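Local structure of hyaluronoglucosaminidase (Apis mellifera, 1FCQ) at residues T19-K24 and D305-K310; Y25-E30 and K312-R317. The protein hydrolyses hyaluronan as a glycosidase family 56 enzyme of bee venom, where it is also a major allergen. All coordinates share one frame; numbering follows the deposited sequence.

Interaction 1: T19-K24 and D305-K310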
loop_
_atom_site.group_PDB
_atom_site.type_symbol
_atom_site.label_atom_id
_atom_site.label_comp_id
_atom_site.label_asym_id
_atom_site.label_seq_id
_atom_site.Cartn_x
_atom_site.Cartn_y
_atom_site.Cartn_z
ATOM N N THR A 19 14.019 -3.876 10.323
ATOM C CA THR A 19 14.920 -4.296 11.389
ATOM C C THR A 19 16.364 -4.233 10.956
ATOM O O THR A 19 17.255 -4.278 11.812
ATOM C CB THR A 19 14.531 -5.683 11.926
ATOM O OG1 THR A 19 14.239 -6.572 10.843
ATOM C CG2 THR A 19 13.283 -5.549 12.803
ATOM N N PHE A 20 16.698 -3.978 9.678
ATOM C CA PHE A 20 18.086 -3.774 9.292
ATOM C C PHE A 20 18.712 -2.644 10.106
ATOM O O PHE A 20 19.915 -2.675 10.379
ATOM C CB PHE A 20 18.199 -3.480 7.787
ATOM C CG PHE A 20 17.721 -2.106 7.410
ATOM C CD1 PHE A 20 18.604 -1.040 7.355
ATOM C CD2 PHE A 20 16.388 -1.875 7.109
ATOM C CE1 PHE A 20 18.163 0.228 7.028
ATOM C CE2 PHE A 20 15.946 -0.611 6.768
ATOM C CZ PHE A 20 16.838 0.445 6.722
ATOM N N MET A 21 17.926 -1.667 10.544
ATOM C CA MET A 21 18.365 -0.532 11.337
ATOM C C MET A 21 18.858 -0.966 12.715
ATOM O O MET A 21 19.532 -0.169 13.384
ATOM C CB MET A 21 17.212 0.472 11.534
ATOM C CG MET A 21 16.495 0.790 10.220
ATOM S SD MET A 21 14.982 1.744 10.486
ATOM C CE MET A 21 15.753 3.224 11.165
ATOM N N CYS A 22 18.539 -2.164 13.152
ATOM C CA CYS A 22 18.962 -2.668 14.456
ATOM C C CYS A 22 20.218 -3.517 14.387
ATOM O O CYS A 22 20.783 -3.924 15.418
ATOM C CB CYS A 22 17.837 -3.543 15.030
ATOM S SG CYS A 22 16.258 -2.673 15.176
ATOM N N HIS A 23 20.664 -3.871 13.174
ATOM C CA HIS A 23 21.819 -4.725 13.017
ATOM C C HIS A 23 23.080 -4.081 13.585
ATOM O O HIS A 23 23.880 -4.833 14.148
ATOM C CB HIS A 23 22.062 -5.192 11.582
ATOM C CG HIS A 23 20.902 -5.888 10.936
ATOM N ND1 HIS A 23 20.911 -6.168 9.578
ATOM C CD2 HIS A 23 19.705 -6.303 11.408
ATOM C CE1 HIS A 23 19.777 -6.778 9.263
ATOM N NE2 HIS A 23 19.026 -6.859 10.352
ATOM N N LYS A 24 23.245 -2.772 13.529
ATOM C CA LYS A 24 24.401 -2.088 14.089
ATOM C C LYS A 24 24.518 -2.315 15.591
ATOM O O LYS A 24 25.609 -2.170 16.152
ATOM C CB LYS A 24 24.310 -0.584 13.791
ATOM C CG LYS A 24 23.173 0.128 14.501
ATOM C CD LYS A 24 23.180 1.631 14.271
ATOM C CE LYS A 24 22.628 1.986 12.901
ATOM N NZ LYS A 24 21.146 1.827 12.802
ATOM N N ASP A 305 10.966 5.062 11.916
ATOM C CA ASP A 305 10.960 5.878 13.117
ATOM C C ASP A 305 10.731 5.109 14.407
ATOM O O ASP A 305 11.052 5.637 15.479
ATOM C CB ASP A 305 9.857 6.942 13.006
ATOM C CG ASP A 305 9.967 7.814 11.776
ATOM O OD1 ASP A 305 11.100 8.035 11.293
ATOM O OD2 ASP A 305 8.912 8.287 11.294
ATOM N N ASP A 306 10.166 3.910 14.357
ATOM C CA ASP A 306 9.864 3.139 15.548
ATOM C C ASP A 306 10.973 2.202 15.990
ATOM O O ASP A 306 10.805 1.562 17.033
ATOM C CB ASP A 306 8.544 2.369 15.352
ATOM C CG ASP A 306 7.365 3.309 15.182
ATOM O OD1 ASP A 306 7.585 4.527 15.391
ATOM O OD2 ASP A 306 6.237 2.900 14.849
ATOM N N ILE A 307 12.058 2.078 15.241
ATOM C CA ILE A 307 13.156 1.183 15.573
ATOM C C ILE A 307 14.493 1.728 15.070
ATOM O O ILE A 307 15.265 1.053 14.394
ATOM C CB ILE A 307 12.969 -0.221 14.968
ATOM C CG1 ILE A 307 12.406 -0.110 13.543
ATOM C CG2 ILE A 307 12.086 -1.103 15.831
ATOM C CD1 ILE A 307 12.374 -1.471 12.864
ATOM N N ASN A 308 14.728 3.006 15.379
ATOM C CA ASN A 308 15.942 3.655 14.894
ATOM C C ASN A 308 16.924 3.972 16.012
ATOM O O ASN A 308 17.794 4.830 15.865
ATOM C CB ASN A 308 15.574 4.910 14.108
ATOM C CG ASN A 308 14.712 5.881 14.863
ATOM O OD1 ASN A 308 14.328 5.678 16.016
ATOM N ND2 ASN A 308 14.370 6.994 14.214
ATOM N N THR A 309 16.721 3.344 17.161
ATOM C CA THR A 309 17.611 3.464 18.300
ATOM C C THR A 309 17.732 2.052 18.885
ATOM O O THR A 309 16.813 1.249 18.712
ATOM C CB THR A 309 17.207 4.387 19.458
ATOM O OG1 THR A 309 16.088 3.843 20.170
ATOM C CG2 THR A 309 16.886 5.795 19.006
ATOM N N LYS A 310 18.817 1.824 19.625
ATOM C CA LYS A 310 18.982 0.499 20.229
ATOM C C LYS A 310 17.816 0.172 21.140
ATOM O O LYS A 310 17.276 -0.934 21.130
ATOM C CB LYS A 310 20.319 0.388 20.956
ATOM C CG LYS A 310 20.587 -1.017 21.477
ATOM C CD LYS A 310 22.050 -1.213 21.851
ATOM C CE LYS A 310 22.260 -2.662 22.281
ATOM N NZ LYS A 310 23.698 -2.983 22.464
#
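Met21 and Asn308 bring the two loops closest, their CA atoms 6.0 Å apart; residues 19-24 turn with helical backbone angles but without a full set of helix bonds, while 305-310 leaves a 3-10 turn, passes through an irregular link and enters a helix at Lys310. No hydrogen bond joins the segments, so the contact rests on apolar side chains gathered round Ile307. The CG1 branch of Ile307 sits between its own backbone N and carbonyl carbon (chi1 40°), which carries CD1 to the backbone of Thr19, 3.9 Å from Thr19 N. Its CB meets Cys22 SG at 4.1 Å. A beta-branched aliphatic chain suits this buried place because it offers one branch to the threonine while its branch point faces the sulfur. Met21 packs against Ile307 and Asn308: its CB lies 3.5 Å from Ile307 O, and a bend at chi3 (64°) folds the methyl end back until CE touches Asn308 CB at 3.4 Å. The flexible thioether can follow such a bent path, and its side chain runs beside that of Asn308, pointing the same way. Ile307 O is buried here without a polar partner, with Met21 CB and Cys22 SG beside it. The polar ends are held from outside: Thr19 OG1 bonds to Asp44 and Trp15, and Asn308 OD1 to Lys312. Within its own loop Lys24 NZ bonds to Met21 O at 2.6 Å, the donor tilted 19° from the carbonyl plane. Thr309 caps the N-terminus of helix 310-328 through OG1. The arrangement is one of neighbouring beta-alpha loops on a TIM barrel, following the adjacent parallel strands 12-16 and 297-301, the first loop tied by the Cys22-Cys313 disulfide to the helix after the second.

Interaction 2: Y25-E30 and K312-R317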
loop_
_atom_site.group_PDB
_atom_site.type_symbol
_atom_site.label_atom_id
_atom_site.label_comp_id
_atom_site.label_asym_id
_atom_site.label_seq_id
_atom_site.Cartn_x
_atom_site.Cartn_y
_atom_site.Cartn_z
ATOM N N TYR A 25 23.432 -2.667 16.264
ATOM C CA TYR A 25 23.400 -2.929 17.683
ATOM C C TYR A 25 23.489 -4.403 18.029
ATOM O O TYR A 25 23.314 -4.782 19.188
ATOM C CB TYR A 25 22.140 -2.336 18.316
ATOM C CG TYR A 25 21.820 -0.921 17.909
ATOM C CD1 TYR A 25 20.632 -0.647 17.235
ATOM C CD2 TYR A 25 22.677 0.136 18.171
ATOM C CE1 TYR A 25 20.323 0.640 16.835
ATOM C CE2 TYR A 25 22.373 1.429 17.783
ATOM C CZ TYR A 25 21.191 1.671 17.118
ATOM O OH TYR A 25 20.867 2.950 16.727
ATOM N N GLY A 26 23.744 -5.247 17.039
ATOM C CA GLY A 26 23.876 -6.676 17.190
ATOM C C GLY A 26 22.545 -7.402 17.253
ATOM O O GLY A 26 22.472 -8.515 17.779
ATOM N N LEU A 27 21.488 -6.762 16.755
ATOM C CA LEU A 27 20.169 -7.399 16.771
ATOM C C LEU A 27 19.765 -7.717 15.332
ATOM O O LEU A 27 19.340 -6.810 14.620
ATOM C CB LEU A 27 19.149 -6.506 17.462
ATOM C CG LEU A 27 19.561 -5.983 18.845
ATOM C CD1 LEU A 27 18.720 -4.766 19.190
ATOM C CD2 LEU A 27 19.495 -7.073 19.894
ATOM N N ARG A 28 19.935 -8.978 14.972
ATOM C CA ARG A 28 19.687 -9.402 13.599
ATOM C C ARG A 28 18.316 -9.985 13.352
ATOM O O ARG A 28 18.005 -10.367 12.221
ATOM C CB ARG A 28 20.751 -10.438 13.190
ATOM C CG ARG A 28 22.151 -9.855 13.088
ATOM C CD ARG A 28 23.076 -10.708 12.245
ATOM N NE ARG A 28 23.468 -11.974 12.842
ATOM C CZ ARG A 28 24.117 -12.938 12.191
ATOM N NH1 ARG A 28 24.439 -12.793 10.911
ATOM N NH2 ARG A 28 24.448 -14.060 12.815
ATOM N N PHE A 29 17.485 -10.139 14.373
ATOM C CA PHE A 29 16.135 -10.655 14.241
ATOM C C PHE A 29 16.037 -11.977 13.513
ATOM O O PHE A 29 15.064 -12.241 12.795
ATOM C CB PHE A 29 15.265 -9.563 13.562
ATOM C CG PHE A 29 14.953 -8.464 14.555
ATOM C CD1 PHE A 29 15.870 -7.462 14.808
ATOM C CD2 PHE A 29 13.743 -8.466 15.240
ATOM C CE1 PHE A 29 15.602 -6.462 15.728
ATOM C CE2 PHE A 29 13.473 -7.462 16.157
ATOM C CZ PHE A 29 14.385 -6.454 16.391
ATOM N N GLU A 30 16.930 -12.931 13.806
ATOM C CA GLU A 30 16.867 -14.249 13.196
ATOM C C GLU A 30 15.617 -15.025 13.582
ATOM O O GLU A 30 15.145 -15.864 12.827
ATOM C CB GLU A 30 18.105 -15.086 13.539
ATOM C CG GLU A 30 19.411 -14.364 13.274
ATOM C CD GLU A 30 20.029 -13.707 14.487
ATOM O OE1 GLU A 30 19.298 -13.260 15.401
ATOM O OE2 GLU A 30 21.284 -13.655 14.503
ATOM N N LYS A 312 14.723 1.294 21.053
ATOM C CA LYS A 312 13.520 0.992 20.277
ATOM C C LYS A 312 13.615 -0.405 19.671
ATOM O O LYS A 312 12.611 -1.116 19.654
ATOM C CB LYS A 312 13.291 2.016 19.159
ATOM C CG LYS A 312 12.896 3.380 19.716
ATOM C CD LYS A 312 12.863 4.412 18.601
ATOM C CE LYS A 312 12.489 5.788 19.129
ATOM N NZ LYS A 312 12.365 6.766 18.014
ATOM N N CYS A 313 14.795 -0.780 19.189
ATOM C CA CYS A 313 15.028 -2.119 18.668
ATOM C C CYS A 313 14.759 -3.183 19.724
ATOM O O CYS A 313 14.099 -4.185 19.464
ATOM C CB CYS A 313 16.464 -2.258 18.156
ATOM S SG CYS A 313 16.700 -1.293 16.623
ATOM N N LEU A 314 15.300 -2.973 20.938
ATOM C CA LEU A 314 15.043 -3.955 21.990
ATOM C C LEU A 314 13.586 -4.028 22.421
ATOM O O LEU A 314 13.106 -5.134 22.690
ATOM C CB LEU A 314 15.919 -3.659 23.204
ATOM C CG LEU A 314 17.425 -3.798 22.994
ATOM C CD1 LEU A 314 18.211 -3.144 24.116
ATOM C CD2 LEU A 314 17.776 -5.278 22.857
ATOM N N GLN A 315 12.888 -2.897 22.462
ATOM C CA GLN A 315 11.470 -2.920 22.819
ATOM C C GLN A 315 10.653 -3.638 21.735
ATOM O O GLN A 315 9.743 -4.420 22.041
ATOM C CB GLN A 315 10.922 -1.521 23.073
ATOM C CG GLN A 315 9.509 -1.479 23.629
ATOM C CD GLN A 315 8.397 -1.709 22.630
ATOM O OE1 GLN A 315 8.535 -1.318 21.471
ATOM N NE2 GLN A 315 7.296 -2.332 23.024
ATOM N N PHE A 316 10.996 -3.381 20.473
ATOM C CA PHE A 316 10.272 -4.059 19.393
ATOM C C PHE A 316 10.539 -5.555 19.414
ATOM O O PHE A 316 9.617 -6.366 19.256
ATOM C CB PHE A 316 10.604 -3.444 18.013
ATOM C CG PHE A 316 9.896 -4.272 16.954
ATOM C CD1 PHE A 316 8.513 -4.288 16.912
ATOM C CD2 PHE A 316 10.621 -5.047 16.074
ATOM C CE1 PHE A 316 7.854 -5.055 15.958
ATOM C CE2 PHE A 316 9.968 -5.819 15.121
ATOM C CZ PHE A 316 8.586 -5.824 15.071
ATOM N N ARG A 317 11.787 -5.947 19.674
ATOM C CA ARG A 317 12.151 -7.352 19.767
ATOM C C ARG A 317 11.392 -8.013 20.916
ATOM O O ARG A 317 10.884 -9.110 20.800
ATOM C CB ARG A 317 13.664 -7.516 19.936
ATOM C CG ARG A 317 14.113 -8.960 19.736
ATOM C CD ARG A 317 15.625 -9.084 19.613
ATOM N NE ARG A 317 16.057 -10.364 19.078
ATOM C CZ ARG A 317 17.022 -10.653 18.220
ATOM N NH1 ARG A 317 17.798 -9.757 17.627
ATOM N NH2 ARG A 317 17.270 -11.914 17.871
HETATM O O HOH W 1 20.442 -11.153 16.857
#
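Arg317, on helix 310-328, lays its side chain over Phe29 of the 25-30 loop. Its CB lies obliquely off the CE2-CZ rim of the Phe29 ring, 3.8 Å from CZ; CG, near CE2, and then CD come progressively over the face. With CG anti to the backbone N (chi1 -168°) and the chain extended as far as NE, the side chain slides past Phe29 in the opposite direction, bringing the guanidinium over one ring face. Arg317 CZ is 4.8 Å from the ring centroid and 12° off the normal, a cation-pi contact with the planes inclined by 31°. NH1 lies 3.5 Å from Leu27 CB and donates to a water that also accepts from Arg28 N and donates to Glu30 OE1. NH2 makes a weak, long salt bridge to Glu30 OE1 (3.5 Å) and also pairs with Glu31. Arginine suits this position because its aliphatic shaft can lie along an aromatic ring while its flat, charged head serves several acceptors; Arg28 NE weakly joins Glu30 OE2, extending the charge network. Next to the arginine, Leu27 CD1 fits between Cys313 CB, at 3.5 Å, and Leu314 CD2, crossing Leu314 at about a right angle. Leucine suits by offering two methyls, phenylalanine by offering the arginine a flat face. Cys313 SG, bonded to Cys22, stands at the edge of the Tyr25 ring, 4.0 Å from CD1, and Phe29 CE2 touches Phe316 CD2, the rings nearly parallel but offset. This is a loop laid on the last helix of a TIM barrel, apolar contacts beside a water-bridged salt-bridge network.

Overall arrangement
Interactions 1 and 2 are neighbours, with centres about 7 Å apart, on the same side of the chain's centre. Their segments alternate along the sequence: 19-24 runs directly into 25-30, and some 280 residues later 305-310 leads into 312-317. The first pair of segments belongs to the loop between strand 12-16 and helix 31-34, the second to the end of the strand 297-301 loop and the start of helix 310-328. The disulfide of Cys22, in interaction 1, and Cys313, in interaction 2, joins the contacts covalently, and Lys310 packs on Tyr25. Together they fasten the beginning of the barrel to its final helix, joining the ends of the fold.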